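Local coordinates for protein oxaloacetate acetyl hydrolase (Cryphonectria parasitica, PDB 3LYE) that belongs to the phosphoenolpyruvate phosphomutase family, is built on an alpha/beta (TIM) barrel and is found as an assembly of four chains, at residues K15-L20 / D162-A167; S48-G53 / I245-T250; I103-T108 / R150-T155; A171-G176 / G199-E204; E182-A187 / A211-W216. All blocks are in the same frame, centred on the assembly; numbering follows the deposited sequence.

Interaction 1 (K15-L20 / D162-A167)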
# COMPACT_ATOMS: atom_id res chain seq x y z
N LYS A 15 -1.77 27.97 -1.51
CA LYS A 15 -1.92 28.50 -2.86
C LYS A 15 -3.36 28.55 -3.33
O LYS A 15 -3.78 29.52 -3.96
CB LYS A 15 -1.13 27.68 -3.84
CG LYS A 15 0.31 27.77 -3.67
CD LYS A 15 0.98 26.74 -4.58
CE LYS A 15 2.44 26.85 -4.46
NZ LYS A 15 3.12 26.02 -5.47
N LEU A 16 -4.11 27.51 -3.05
CA LEU A 16 -5.50 27.48 -3.47
C LEU A 16 -6.29 28.53 -2.69
O LEU A 16 -7.13 29.23 -3.23
CB LEU A 16 -6.10 26.11 -3.24
CG LEU A 16 -7.56 25.97 -3.61
CD1 LEU A 16 -7.82 26.24 -5.08
CD2 LEU A 16 -8.07 24.59 -3.19
N ARG A 17 -6.01 28.64 -1.41
CA ARG A 17 -6.71 29.61 -0.58
C ARG A 17 -6.42 31.02 -1.10
O ARG A 17 -7.31 31.86 -1.09
CB ARG A 17 -6.35 29.47 0.89
CG ARG A 17 -7.14 30.45 1.71
CD ARG A 17 -7.22 30.07 3.12
NE ARG A 17 -7.91 28.81 3.31
CZ ARG A 17 -9.21 28.67 3.52
NH1 ARG A 17 -10.03 29.71 3.49
NH2 ARG A 17 -9.69 27.45 3.74
N HIS A 18 -5.19 31.27 -1.55
CA HIS A 18 -4.84 32.59 -2.08
C HIS A 18 -5.69 32.86 -3.34
O HIS A 18 -6.25 33.96 -3.53
CB HIS A 18 -3.36 32.67 -2.43
CG HIS A 18 -3.01 33.89 -3.22
ND1 HIS A 18 -2.88 35.12 -2.63
CD2 HIS A 18 -2.83 34.08 -4.54
CE1 HIS A 18 -2.61 36.03 -3.55
NE2 HIS A 18 -2.58 35.42 -4.73
N LEU A 19 -5.79 31.88 -4.23
CA LEU A 19 -6.59 32.08 -5.43
C LEU A 19 -8.02 32.38 -5.07
O LEU A 19 -8.66 33.24 -5.67
CB LEU A 19 -6.56 30.85 -6.33
CG LEU A 19 -5.24 30.59 -7.04
CD1 LEU A 19 -5.25 29.26 -7.78
CD2 LEU A 19 -4.95 31.71 -8.02
N LEU A 20 -8.54 31.67 -4.08
CA LEU A 20 -9.92 31.87 -3.67
C LEU A 20 -10.24 33.19 -2.98
O LEU A 20 -11.24 33.85 -3.28
CB LEU A 20 -10.31 30.74 -2.71
CG LEU A 20 -11.76 30.57 -2.26
CD1 LEU A 20 -12.65 30.26 -3.45
CD2 LEU A 20 -11.92 29.49 -1.20
N ASP A 162 -4.59 25.67 5.89
CA ASP A 162 -5.35 26.51 4.99
C ASP A 162 -6.25 25.65 4.08
O ASP A 162 -6.90 26.18 3.20
CB ASP A 162 -4.43 27.32 4.10
CG ASP A 162 -3.97 28.60 4.75
OD1 ASP A 162 -3.07 29.21 4.20
OD2 ASP A 162 -4.51 29.01 5.78
N PHE A 163 -6.28 24.34 4.32
CA PHE A 163 -7.08 23.37 3.54
C PHE A 163 -8.46 23.96 3.21
O PHE A 163 -9.16 24.42 4.10
CB PHE A 163 -7.23 22.10 4.37
CG PHE A 163 -7.77 20.90 3.62
CD1 PHE A 163 -9.06 20.45 3.85
CD2 PHE A 163 -6.96 20.18 2.77
CE1 PHE A 163 -9.55 19.33 3.23
CE2 PHE A 163 -7.45 19.04 2.17
CZ PHE A 163 -8.72 18.62 2.42
N VAL A 164 -8.87 23.79 1.96
CA VAL A 164 -10.16 24.30 1.50
C VAL A 164 -11.19 23.18 1.51
O VAL A 164 -11.11 22.24 0.69
CB VAL A 164 -10.00 24.90 0.11
CG1 VAL A 164 -11.34 25.33 -0.48
CG2 VAL A 164 -9.01 26.06 0.17
N LEU A 165 -12.14 23.27 2.43
CA LEU A 165 -13.16 22.28 2.55
C LEU A 165 -14.38 22.69 1.75
O LEU A 165 -14.95 23.76 1.99
CB LEU A 165 -13.55 22.06 4.02
CG LEU A 165 -14.62 20.95 4.18
CD1 LEU A 165 -14.04 19.54 3.89
CD2 LEU A 165 -15.22 21.03 5.56
N ILE A 166 -14.75 21.85 0.80
CA ILE A 166 -15.89 22.06 -0.06
C ILE A 166 -17.01 21.16 0.41
O ILE A 166 -16.87 19.94 0.48
CB ILE A 166 -15.55 21.73 -1.53
CG1 ILE A 166 -14.42 22.62 -2.04
CG2 ILE A 166 -16.82 21.81 -2.42
CD1 ILE A 166 -13.38 21.84 -2.88
N ALA A 167 -18.13 21.79 0.77
CA ALA A 167 -19.31 21.09 1.22
C ALA A 167 -20.16 20.76 0.01
O ALA A 167 -20.71 21.66 -0.61
CB ALA A 167 -20.12 21.92 2.22
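Leu-16, Arg-17 and Leu-20 of helix 12-22 pack and hydrogen-bond against Asp-162, Phe-163 and Val-164, a buried contact at the N-terminal end of a TIM-barrel strand. The helix precedes the first strand of the barrel and lies at the end where the strands begin. Its leucines also touch Ile-92 and Val-194 of two other strands, consistent with a helix that covers that end of the barrel. The axes of helix 15-20 and strand 164-167 come no nearer than 10.0 Å, inclined at 64°, a gap that branched aliphatic side chains fill well. Leu-16 crosses Val-164 at about a right angle, its CD2 lying 3.8 Å from Val-164 CG2. Leu-20 adds a looser contact from CD2 to Val-164 CG1 at 4.3 Å.

Polar grip comes from Arg-17, long enough to reach the turn before the strand. Its chain bends at chi3 (-63°), which turns NE out of the line of the chain. NE then donates to Asp-162 O over 2.8 Å, and NH2 shares that same oxygen at 3.1 Å, both from one face of the carbonyl. The two backbone oxygens lie close to the guanidinium plane, while Val-164 CG2 sits over one face. Asp-162 OD2, 4.2 Å from Arg-17 NE, may favour the positive charge, although no N-H points at it; salt bridges from NH1 to Glu-21 and from NH2 to Asp-193 probably stabilise that charge further. NH2 also reaches Phe-163 O, 3.1 Å away, from above that carbonyl's plane.

Interaction 2 (S48-G53 / I245-T250)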
# COMPACT_ATOMS: atom_id res chain seq x y z
N SER A 48 -4.63 24.55 -11.18
CA SER A 48 -5.14 23.69 -10.13
C SER A 48 -5.62 22.42 -10.80
O SER A 48 -6.04 22.45 -11.96
CB SER A 48 -6.30 24.34 -9.37
OG SER A 48 -6.67 23.50 -8.26
N LEU A 49 -5.55 21.32 -10.08
CA LEU A 49 -5.97 20.02 -10.59
C LEU A 49 -7.06 19.47 -9.69
O LEU A 49 -7.14 19.85 -8.52
CB LEU A 49 -4.82 19.01 -10.57
CG LEU A 49 -3.88 18.97 -11.78
CD1 LEU A 49 -3.49 20.24 -12.44
CD2 LEU A 49 -2.66 18.09 -11.51
N TYR A 50 -7.86 18.55 -10.22
CA TYR A 50 -8.91 17.91 -9.45
C TYR A 50 -8.72 16.37 -9.58
O TYR A 50 -8.67 15.83 -10.70
CB TYR A 50 -10.31 18.26 -9.97
CG TYR A 50 -11.45 17.42 -9.43
CD1 TYR A 50 -12.34 16.81 -10.27
CD2 TYR A 50 -11.64 17.28 -8.08
CE1 TYR A 50 -13.35 16.07 -9.78
CE2 TYR A 50 -12.62 16.51 -7.58
CZ TYR A 50 -13.51 15.94 -8.43
OH TYR A 50 -14.54 15.23 -7.93
N MET A 51 -8.58 15.67 -8.47
CA MET A 51 -8.46 14.22 -8.51
C MET A 51 -9.83 13.62 -8.31
O MET A 51 -10.45 13.73 -7.25
CB MET A 51 -7.57 13.67 -7.42
CG MET A 51 -7.34 12.16 -7.55
SD MET A 51 -6.50 11.43 -6.14
CE MET A 51 -7.89 11.07 -5.07
N THR A 52 -10.28 12.90 -9.33
CA THR A 52 -11.58 12.28 -9.31
C THR A 52 -11.63 10.96 -8.58
O THR A 52 -10.70 10.18 -8.59
CB THR A 52 -12.12 12.08 -10.73
OG1 THR A 52 -11.44 10.96 -11.30
CG2 THR A 52 -11.89 13.28 -11.57
N GLY A 53 -12.77 10.68 -7.97
CA GLY A 53 -12.99 9.42 -7.27
C GLY A 53 -13.26 8.30 -8.28
O GLY A 53 -12.74 7.19 -8.15
N ILE A 245 -14.69 22.23 -11.66
CA ILE A 245 -13.95 20.98 -11.78
C ILE A 245 -14.54 20.21 -12.94
O ILE A 245 -15.73 20.30 -13.22
CB ILE A 245 -13.90 20.20 -10.47
CG1 ILE A 245 -15.27 19.65 -10.07
CG2 ILE A 245 -13.30 21.09 -9.37
CD1 ILE A 245 -15.25 18.94 -8.75
N PHE A 246 -13.69 19.44 -13.60
CA PHE A 246 -14.10 18.68 -14.75
C PHE A 246 -13.96 17.17 -14.61
O PHE A 246 -12.93 16.59 -14.96
CB PHE A 246 -13.31 19.23 -15.95
CG PHE A 246 -13.71 20.62 -16.33
CD1 PHE A 246 -14.62 20.84 -17.34
CD2 PHE A 246 -13.17 21.70 -15.68
CE1 PHE A 246 -15.00 22.12 -17.67
CE2 PHE A 246 -13.57 22.99 -16.00
CZ PHE A 246 -14.48 23.20 -17.00
N SER A 247 -15.02 16.56 -14.09
CA SER A 247 -15.10 15.12 -13.89
C SER A 247 -15.13 14.46 -15.27
O SER A 247 -15.81 14.87 -16.19
CB SER A 247 -16.33 14.74 -13.09
OG SER A 247 -16.29 15.37 -11.83
N PHE A 248 -14.36 13.40 -15.38
CA PHE A 248 -14.19 12.60 -16.58
C PHE A 248 -13.44 13.29 -17.74
O PHE A 248 -13.34 12.71 -18.80
CB PHE A 248 -15.54 12.04 -17.07
CG PHE A 248 -16.20 11.16 -16.08
CD1 PHE A 248 -17.18 11.64 -15.23
CD2 PHE A 248 -15.84 9.84 -15.96
CE1 PHE A 248 -17.79 10.81 -14.29
CE2 PHE A 248 -16.44 9.02 -15.01
CZ PHE A 248 -17.41 9.50 -14.18
N ALA A 249 -12.83 14.44 -17.50
CA ALA A 249 -12.14 15.17 -18.56
C ALA A 249 -10.99 14.41 -19.15
O ALA A 249 -10.63 14.65 -20.30
CB ALA A 249 -11.61 16.48 -18.07
N THR A 250 -10.34 13.55 -18.36
CA THR A 250 -9.22 12.79 -18.89
C THR A 250 -9.50 11.31 -18.99
O THR A 250 -9.01 10.67 -19.92
CB THR A 250 -7.90 13.08 -18.12
OG1 THR A 250 -7.99 12.67 -16.75
CG2 THR A 250 -7.51 14.56 -18.17
O HOH W 1 -17.13 14.84 -8.91
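Tyr-50 and Ile-245 meet inside the TIM barrel, on strands 49-51 and 243-247, with strand 27-32 between them in the sheet order. The short strand axes are 7.4 Å apart at their closest, and across the intervening strand it is the inward-pointing side chains that meet.

Apolar contact dominates. Ile-245 CD1 stands over one face of the tyrosine ring, 3.6 Å from its centroid and 15° off the normal, a CH-pi interaction. The isoleucine puts CG1 between the backbone N and the carbonyl carbon (chi1 68°), and CD1 continues from there over the phenol, 3.5 Å from Tyr-50 CZ. A beta-branched residue suits this place because its CB and CG2 also lie against the ring near Tyr-50 CG. Thr-52 adds CG2, 4.4 Å from Ser-247 CA, while its OG1 caps Gly-55 N at the start of helix 53-61.

Polar contact runs around the rim. Tyr-50 OH is hydrogen-bonded to His-121. A bound calcium ion lies about 6 Å from the Tyr-50 side chain. Ser-247, small enough to sit beside the ring, is bonded to Asn-221, and its OG approaches the ring edge at 3.7 Å from Tyr-50 CE1. One water joins the two hydroxyl groups: it lies 2.8 Å from Tyr-50 OH and donates to Ser-247 OG across 3.1 Å.

Interaction 3 (I103-T108 / R150-T155)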
# COMPACT_ATOMS: atom_id res chain seq x y z
N ILE A 103 -14.76 9.87 13.13
CA ILE A 103 -13.37 9.50 13.35
C ILE A 103 -12.64 9.34 12.01
O ILE A 103 -11.51 9.77 11.86
CB ILE A 103 -13.27 8.25 14.19
CG1 ILE A 103 -13.73 8.57 15.63
CG2 ILE A 103 -11.87 7.68 14.16
CD1 ILE A 103 -13.97 7.33 16.45
N MET A 104 -13.34 8.73 11.06
CA MET A 104 -12.79 8.52 9.72
C MET A 104 -12.77 9.80 8.89
O MET A 104 -11.85 10.02 8.12
CB MET A 104 -13.51 7.39 9.02
CG MET A 104 -13.04 6.01 9.44
SD MET A 104 -11.29 5.69 9.20
CE MET A 104 -11.13 6.02 7.46
N VAL A 105 -13.79 10.65 9.05
CA VAL A 105 -13.81 11.92 8.33
C VAL A 105 -12.56 12.70 8.73
O VAL A 105 -11.86 13.27 7.92
CB VAL A 105 -15.06 12.71 8.63
CG1 VAL A 105 -14.97 14.09 8.01
CG2 VAL A 105 -16.31 11.96 8.13
N ALA A 106 -12.34 12.80 10.05
CA ALA A 106 -11.19 13.50 10.58
C ALA A 106 -9.88 12.88 10.09
O ALA A 106 -8.97 13.60 9.69
CB ALA A 106 -11.23 13.49 12.10
N ARG A 107 -9.79 11.56 10.12
CA ARG A 107 -8.58 10.87 9.66
C ARG A 107 -8.31 11.21 8.19
O ARG A 107 -7.20 11.45 7.82
CB ARG A 107 -8.77 9.36 9.83
CG ARG A 107 -7.53 8.58 9.44
CD ARG A 107 -7.72 7.12 9.86
NE ARG A 107 -6.59 6.27 9.47
CZ ARG A 107 -5.44 6.21 10.14
NH1 ARG A 107 -5.27 6.90 11.25
NH2 ARG A 107 -4.45 5.46 9.67
N THR A 108 -9.36 11.22 7.39
CA THR A 108 -9.24 11.53 5.97
C THR A 108 -8.71 12.94 5.77
O THR A 108 -7.77 13.15 5.00
CB THR A 108 -10.61 11.35 5.27
OG1 THR A 108 -11.03 9.97 5.36
CG2 THR A 108 -10.51 11.73 3.80
N ARG A 150 -18.57 19.13 10.49
CA ARG A 150 -17.98 19.54 11.75
C ARG A 150 -16.67 18.84 12.02
O ARG A 150 -15.71 19.46 12.46
CB ARG A 150 -18.99 19.22 12.88
CG ARG A 150 -18.89 19.91 14.17
CD ARG A 150 -20.15 19.68 15.03
NE ARG A 150 -21.35 20.30 14.48
CZ ARG A 150 -22.49 19.67 14.20
NH1 ARG A 150 -22.65 18.39 14.42
NH2 ARG A 150 -23.50 20.36 13.69
N ALA A 151 -16.66 17.53 11.81
CA ALA A 151 -15.44 16.76 12.03
C ALA A 151 -14.30 17.24 11.13
O ALA A 151 -13.16 17.38 11.55
CB ALA A 151 -15.71 15.27 11.84
N ALA A 152 -14.63 17.48 9.87
CA ALA A 152 -13.66 17.94 8.90
C ALA A 152 -13.10 19.32 9.24
O ALA A 152 -11.87 19.51 9.22
CB ALA A 152 -14.28 17.92 7.51
N VAL A 153 -13.96 20.28 9.56
CA VAL A 153 -13.55 21.62 9.89
C VAL A 153 -12.70 21.61 11.17
O VAL A 153 -11.67 22.28 11.24
CB VAL A 153 -14.76 22.54 10.03
CG1 VAL A 153 -14.37 23.89 10.62
CG2 VAL A 153 -15.39 22.75 8.70
N ALA A 154 -13.14 20.88 12.18
CA ALA A 154 -12.35 20.85 13.41
C ALA A 154 -10.95 20.34 13.15
O ALA A 154 -9.99 20.80 13.79
CB ALA A 154 -13.03 20.00 14.48
N THR A 155 -10.83 19.35 12.26
CA THR A 155 -9.52 18.81 11.95
C THR A 155 -8.61 19.83 11.26
O THR A 155 -7.45 19.99 11.66
CB THR A 155 -9.63 17.58 11.05
OG1 THR A 155 -10.39 16.57 11.72
CG2 THR A 155 -8.26 16.98 10.71
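Val-105 and Ala-106 of helix 102-114 face Ala-151, Ala-152 and Thr-155 of helix 142-158, two helices packed side by side in the same general direction. Their axes come within 8.1 Å and cross at -39°, a close approach permitted by the small residues: the CA atoms of Ala-106 and Ala-152 are 5.4 Å apart. Val-105, with CG1 anti to the backbone N (chi1 172°), lays that methyl against both alanines, 4.1 Å from Ala-151 CB and 3.9 Å from Ala-152 CB.

Both helices belong to the outer layer of the TIM barrel and follow successive strands, 91-94 and 119-122. On the barrel side, Ala-152 also packs against Leu-165 of strand 164-169. Val-294 and Ala-298 of the third subunit touch Ala-106 and Ala-151, so both helices also meet a neighbouring subunit here.

Packing is tightest at Thr-155, whose OG1 is 3.2 Å from Ala-106 CB; its CG2 meets Ala-106 O. The hydroxyl is occupied within its own helix, donating to Ala-151 O at 2.9 Å. That oxygen also accepts from Thr-155 N, the two donors arriving from opposite faces of the carbonyl plane.

Interaction 4 (A171-G176 / G199-E204)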
# COMPACT_ATOMS: atom_id res chain seq x y z
N ALA A 171 -28.43 16.37 -2.48
CA ALA A 171 -29.86 16.36 -2.18
C ALA A 171 -30.84 16.88 -3.25
O ALA A 171 -32.04 16.73 -3.07
CB ALA A 171 -30.11 17.15 -0.89
N LEU A 172 -30.36 17.48 -4.33
CA LEU A 172 -31.29 18.01 -5.33
C LEU A 172 -32.37 17.08 -5.85
O LEU A 172 -33.54 17.42 -5.84
CB LEU A 172 -30.54 18.62 -6.51
CG LEU A 172 -31.39 19.41 -7.50
CD1 LEU A 172 -31.93 20.70 -6.89
CD2 LEU A 172 -30.57 19.72 -8.73
N GLN A 173 -31.96 15.89 -6.28
CA GLN A 173 -32.89 14.91 -6.83
C GLN A 173 -33.98 14.45 -5.88
O GLN A 173 -35.17 14.52 -6.20
CB GLN A 173 -32.07 13.70 -7.28
CG GLN A 173 -32.79 12.64 -8.09
CD GLN A 173 -31.84 11.55 -8.55
OE1 GLN A 173 -32.25 10.53 -9.09
NE2 GLN A 173 -30.54 11.77 -8.31
N SER A 174 -33.59 14.01 -4.70
CA SER A 174 -34.55 13.53 -3.73
C SER A 174 -35.24 14.52 -2.81
O SER A 174 -36.38 14.25 -2.39
CB SER A 174 -33.88 12.47 -2.86
OG SER A 174 -32.91 13.04 -2.00
N LEU A 175 -34.61 15.66 -2.55
CA LEU A 175 -35.17 16.66 -1.66
C LEU A 175 -35.44 18.03 -2.25
O LEU A 175 -36.18 18.81 -1.65
CB LEU A 175 -34.26 16.80 -0.44
CG LEU A 175 -34.12 15.49 0.32
CD1 LEU A 175 -33.21 15.62 1.56
CD2 LEU A 175 -35.50 14.98 0.72
N GLY A 176 -34.84 18.33 -3.39
CA GLY A 176 -35.06 19.61 -4.02
C GLY A 176 -34.05 20.70 -3.79
O GLY A 176 -33.16 20.61 -2.94
N GLY A 199 -25.10 18.23 -9.58
CA GLY A 199 -26.15 17.90 -10.50
C GLY A 199 -27.23 18.88 -10.88
O GLY A 199 -28.41 18.50 -10.93
N PHE A 200 -26.86 20.11 -11.21
CA PHE A 200 -27.86 21.08 -11.60
C PHE A 200 -28.64 20.53 -12.80
O PHE A 200 -28.08 19.83 -13.66
CB PHE A 200 -27.20 22.39 -12.03
CG PHE A 200 -26.58 23.16 -10.91
CD1 PHE A 200 -27.38 23.74 -9.94
CD2 PHE A 200 -25.22 23.35 -10.83
CE1 PHE A 200 -26.83 24.47 -8.91
CE2 PHE A 200 -24.66 24.08 -9.79
CZ PHE A 200 -25.47 24.64 -8.83
N ARG A 201 -29.92 20.86 -12.85
CA ARG A 201 -30.77 20.41 -13.95
C ARG A 201 -30.80 21.45 -15.06
O ARG A 201 -31.18 21.14 -16.18
CB ARG A 201 -32.18 20.09 -13.43
CG ARG A 201 -32.19 18.78 -12.65
CD ARG A 201 -33.54 18.40 -12.03
NE ARG A 201 -33.60 16.96 -11.74
CZ ARG A 201 -32.96 16.37 -10.72
NH1 ARG A 201 -33.07 15.06 -10.54
NH2 ARG A 201 -32.23 17.09 -9.88
N SER A 202 -30.41 22.68 -14.77
CA SER A 202 -30.39 23.74 -15.77
C SER A 202 -29.42 24.85 -15.43
O SER A 202 -28.98 24.99 -14.29
CB SER A 202 -31.78 24.37 -15.92
OG SER A 202 -32.08 25.17 -14.80
N LYS A 203 -29.12 25.68 -16.42
CA LYS A 203 -28.20 26.80 -16.22
C LYS A 203 -28.85 27.85 -15.31
O LYS A 203 -28.17 28.49 -14.52
CB LYS A 203 -27.81 27.41 -17.55
CG LYS A 203 -27.13 26.41 -18.47
CD LYS A 203 -26.97 26.96 -19.86
CE LYS A 203 -26.20 28.25 -19.88
NZ LYS A 203 -26.21 28.82 -21.25
N GLU A 204 -30.16 28.02 -15.43
CA GLU A 204 -30.88 28.99 -14.62
C GLU A 204 -30.73 28.62 -13.16
O GLU A 204 -30.48 29.47 -12.32
CB GLU A 204 -32.36 29.01 -15.03
CG GLU A 204 -33.29 29.59 -13.98
CD GLU A 204 -34.70 29.90 -14.49
OE1 GLU A 204 -35.54 30.25 -13.64
OE2 GLU A 204 -34.98 29.84 -15.71
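The hydrogen bond from Leu-175 N to Ala-171 O, 2.8 Å long, braces the short helix 172-175, from which Leu-172 and Gln-173 reach the guanidinium of Arg-201. Gly-176 N also bonds to Leu-172 O (2.9 Å). Gly-176 then leaves helical geometry with phi 97°, backbone angles at which a CB would collide with the carbonyl oxygen of Leu-175; glycine suits the place.

Across the contact the meeting is one of packing, without hydrogen bonds. The Leu-172 and Arg-201 side chains run alongside one another, pointing opposite ways, and the leucine CD2 comes to the guanidinium edge, in its plane, 3.3 Å from Arg-201 NH2. The same methyl rests against the loop backbone, 3.3 Å from Gly-199 O. Gln-173 lies nearly perpendicular to the arginine and offers its aliphatic part, CG lying 3.5 Å from Arg-201 NH1. The arginine chain, extended from CG to NE, carries the guanidinium across to helix 172-175. Positive phi favours glycine at Gly-199, where the chain turns after its strand.

Leu-172 is buried, whereas Gln-173 and Arg-201 are exposed, so the contact grades from interior to surface. Its two segments follow strands 164-169 and 194-197 at the C-terminal end of the TIM barrel; Leu-172 also packs on helix 177-189, and Ser-202 caps the start of helix 203-213.

Interaction 5 (E182-A187 / A211-W216)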
# COMPACT_ATOMS: atom_id res chain seq x y z
N GLU A 182 -30.42 25.20 1.95
CA GLU A 182 -30.38 25.22 3.41
C GLU A 182 -29.21 24.37 3.92
O GLU A 182 -28.57 24.72 4.93
CB GLU A 182 -31.73 24.79 3.98
CG GLU A 182 -32.89 25.71 3.54
CD GLU A 182 -34.21 25.40 4.22
OE1 GLU A 182 -34.27 24.40 4.96
OE2 GLU A 182 -35.18 26.15 4.01
N ARG A 183 -28.91 23.27 3.25
CA ARG A 183 -27.79 22.42 3.68
C ARG A 183 -26.46 23.12 3.49
O ARG A 183 -25.57 23.00 4.31
CB ARG A 183 -27.76 21.12 2.89
CG ARG A 183 -28.77 20.16 3.36
CD ARG A 183 -28.81 18.84 2.58
NE ARG A 183 -29.81 18.00 3.20
CZ ARG A 183 -29.65 16.75 3.61
NH1 ARG A 183 -28.53 16.09 3.41
NH2 ARG A 183 -30.66 16.13 4.22
N LEU A 184 -26.34 23.85 2.40
CA LEU A 184 -25.13 24.58 2.09
C LEU A 184 -24.96 25.72 3.09
O LEU A 184 -23.86 25.95 3.58
CB LEU A 184 -25.12 25.06 0.65
CG LEU A 184 -24.96 23.94 -0.38
CD1 LEU A 184 -25.11 24.57 -1.79
CD2 LEU A 184 -23.64 23.22 -0.26
N ARG A 185 -26.04 26.42 3.39
CA ARG A 185 -25.94 27.51 4.37
C ARG A 185 -25.51 26.94 5.72
O ARG A 185 -24.67 27.52 6.43
CB ARG A 185 -27.27 28.23 4.53
CG ARG A 185 -27.57 29.15 3.42
CD ARG A 185 -28.78 29.99 3.75
NE ARG A 185 -29.05 30.88 2.63
CZ ARG A 185 -30.22 31.00 2.01
NH1 ARG A 185 -30.32 31.86 1.00
NH2 ARG A 185 -31.28 30.29 2.41
N ALA A 186 -26.07 25.80 6.10
CA ALA A 186 -25.72 25.18 7.38
C ALA A 186 -24.24 24.77 7.36
O ALA A 186 -23.53 24.95 8.35
CB ALA A 186 -26.61 24.01 7.69
N ALA A 187 -23.78 24.21 6.25
CA ALA A 187 -22.38 23.80 6.13
C ALA A 187 -21.43 24.98 6.22
O ALA A 187 -20.38 24.90 6.84
CB ALA A 187 -22.15 23.03 4.84
N ALA A 211 -26.32 32.96 -6.62
CA ALA A 211 -26.89 34.16 -6.03
C ALA A 211 -27.47 33.93 -4.62
O ALA A 211 -27.43 34.82 -3.75
CB ALA A 211 -27.97 34.71 -6.94
N ALA A 212 -27.99 32.74 -4.36
CA ALA A 212 -28.58 32.45 -3.06
C ALA A 212 -27.55 32.35 -1.97
O ALA A 212 -27.85 32.64 -0.80
CB ALA A 212 -29.32 31.15 -3.13
N LEU A 213 -26.35 31.90 -2.33
CA LEU A 213 -25.28 31.76 -1.34
C LEU A 213 -24.25 32.89 -1.36
O LEU A 213 -23.42 32.97 -0.47
CB LEU A 213 -24.59 30.39 -1.53
CG LEU A 213 -25.58 29.38 -0.96
CD1 LEU A 213 -25.51 28.05 -1.63
CD2 LEU A 213 -25.39 29.28 0.56
N ALA A 214 -24.34 33.79 -2.34
CA ALA A 214 -23.39 34.90 -2.44
C ALA A 214 -23.33 35.64 -1.10
O ALA A 214 -24.37 35.90 -0.48
CB ALA A 214 -23.84 35.86 -3.51
N PRO A 215 -22.14 36.10 -0.70
CA PRO A 215 -20.85 36.01 -1.36
C PRO A 215 -20.04 34.74 -1.08
O PRO A 215 -18.87 34.68 -1.44
CB PRO A 215 -20.10 37.19 -0.77
CG PRO A 215 -20.59 37.25 0.62
CD PRO A 215 -22.05 36.88 0.56
N TRP A 216 -20.63 33.74 -0.45
CA TRP A 216 -19.89 32.51 -0.14
C TRP A 216 -19.66 31.83 -1.47
O TRP A 216 -20.60 31.62 -2.23
CB TRP A 216 -20.69 31.67 0.83
CG TRP A 216 -20.01 30.47 1.41
CD1 TRP A 216 -18.90 30.46 2.19
CD2 TRP A 216 -20.43 29.13 1.29
NE1 TRP A 216 -18.60 29.18 2.57
CE2 TRP A 216 -19.53 28.34 2.03
CE3 TRP A 216 -21.50 28.50 0.63
CZ2 TRP A 216 -19.67 26.96 2.14
CZ3 TRP A 216 -21.66 27.17 0.77
CH2 TRP A 216 -20.72 26.39 1.49
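The side chains of Leu-184 and Leu-213 are set crosswise, bringing the CD1 methyl of each to 3.5 Å from the other. Leu-213 CD1 also lies over the base of its partner, 3.8 Å from Leu-184 CB, while its second branch, CD2, meets the arginine stem at Arg-185 CG (3.6 Å). Beside them the indole of Trp-216 brings CZ3 to 4.1 Å from Leu-184 CB and approaches the backbone at Leu-184 O obliquely. Leucines with two methyls each and one broad aromatic ring suit a seam that is buried on its inner side.

That seam joins helices 177-189 and 203-213, neighbours in the outer layer of the TIM barrel, with Leu-184 also touching Thr-169 of strand 164-169 beneath. At its outer margin Arg-185 leaves its helix pointing away, yet its extended chain lets NH1 reach back and donate to Ala-212 O at 3.2 Å. The N-H...O angle is 146°, and the oxygen lies 23° out of the guanidinium plane.

Trp-216 follows the helix end: a cis peptide precedes Pro-215, Trp-216 N donates to Leu-213 O (2.9 Å), and NE1 is bonded to Ala-192 O.

All five contacts belong to one TIM barrel. Interaction 1 lies at its N-terminal end, interaction 2 lies in its interior about 16 Å away (centre to centre), and interactions 3 and 5 join neighbouring outer helices. Interaction 4, at the C-terminal end, shares helix 203-213 with interaction 5, their centres 15 Å apart. Strand 164-169 ties several together: Leu-165 packs on Val-153 of interaction 3, and Ala-167 on Ala-187 of interaction 5. Along the chain, interaction 3 is nested within the loop closed by interaction 1, interactions 4 and 5 interleave, and interaction 2 encloses 3, 4 and 5, so distant parts of the sequence meet in one barrel fold.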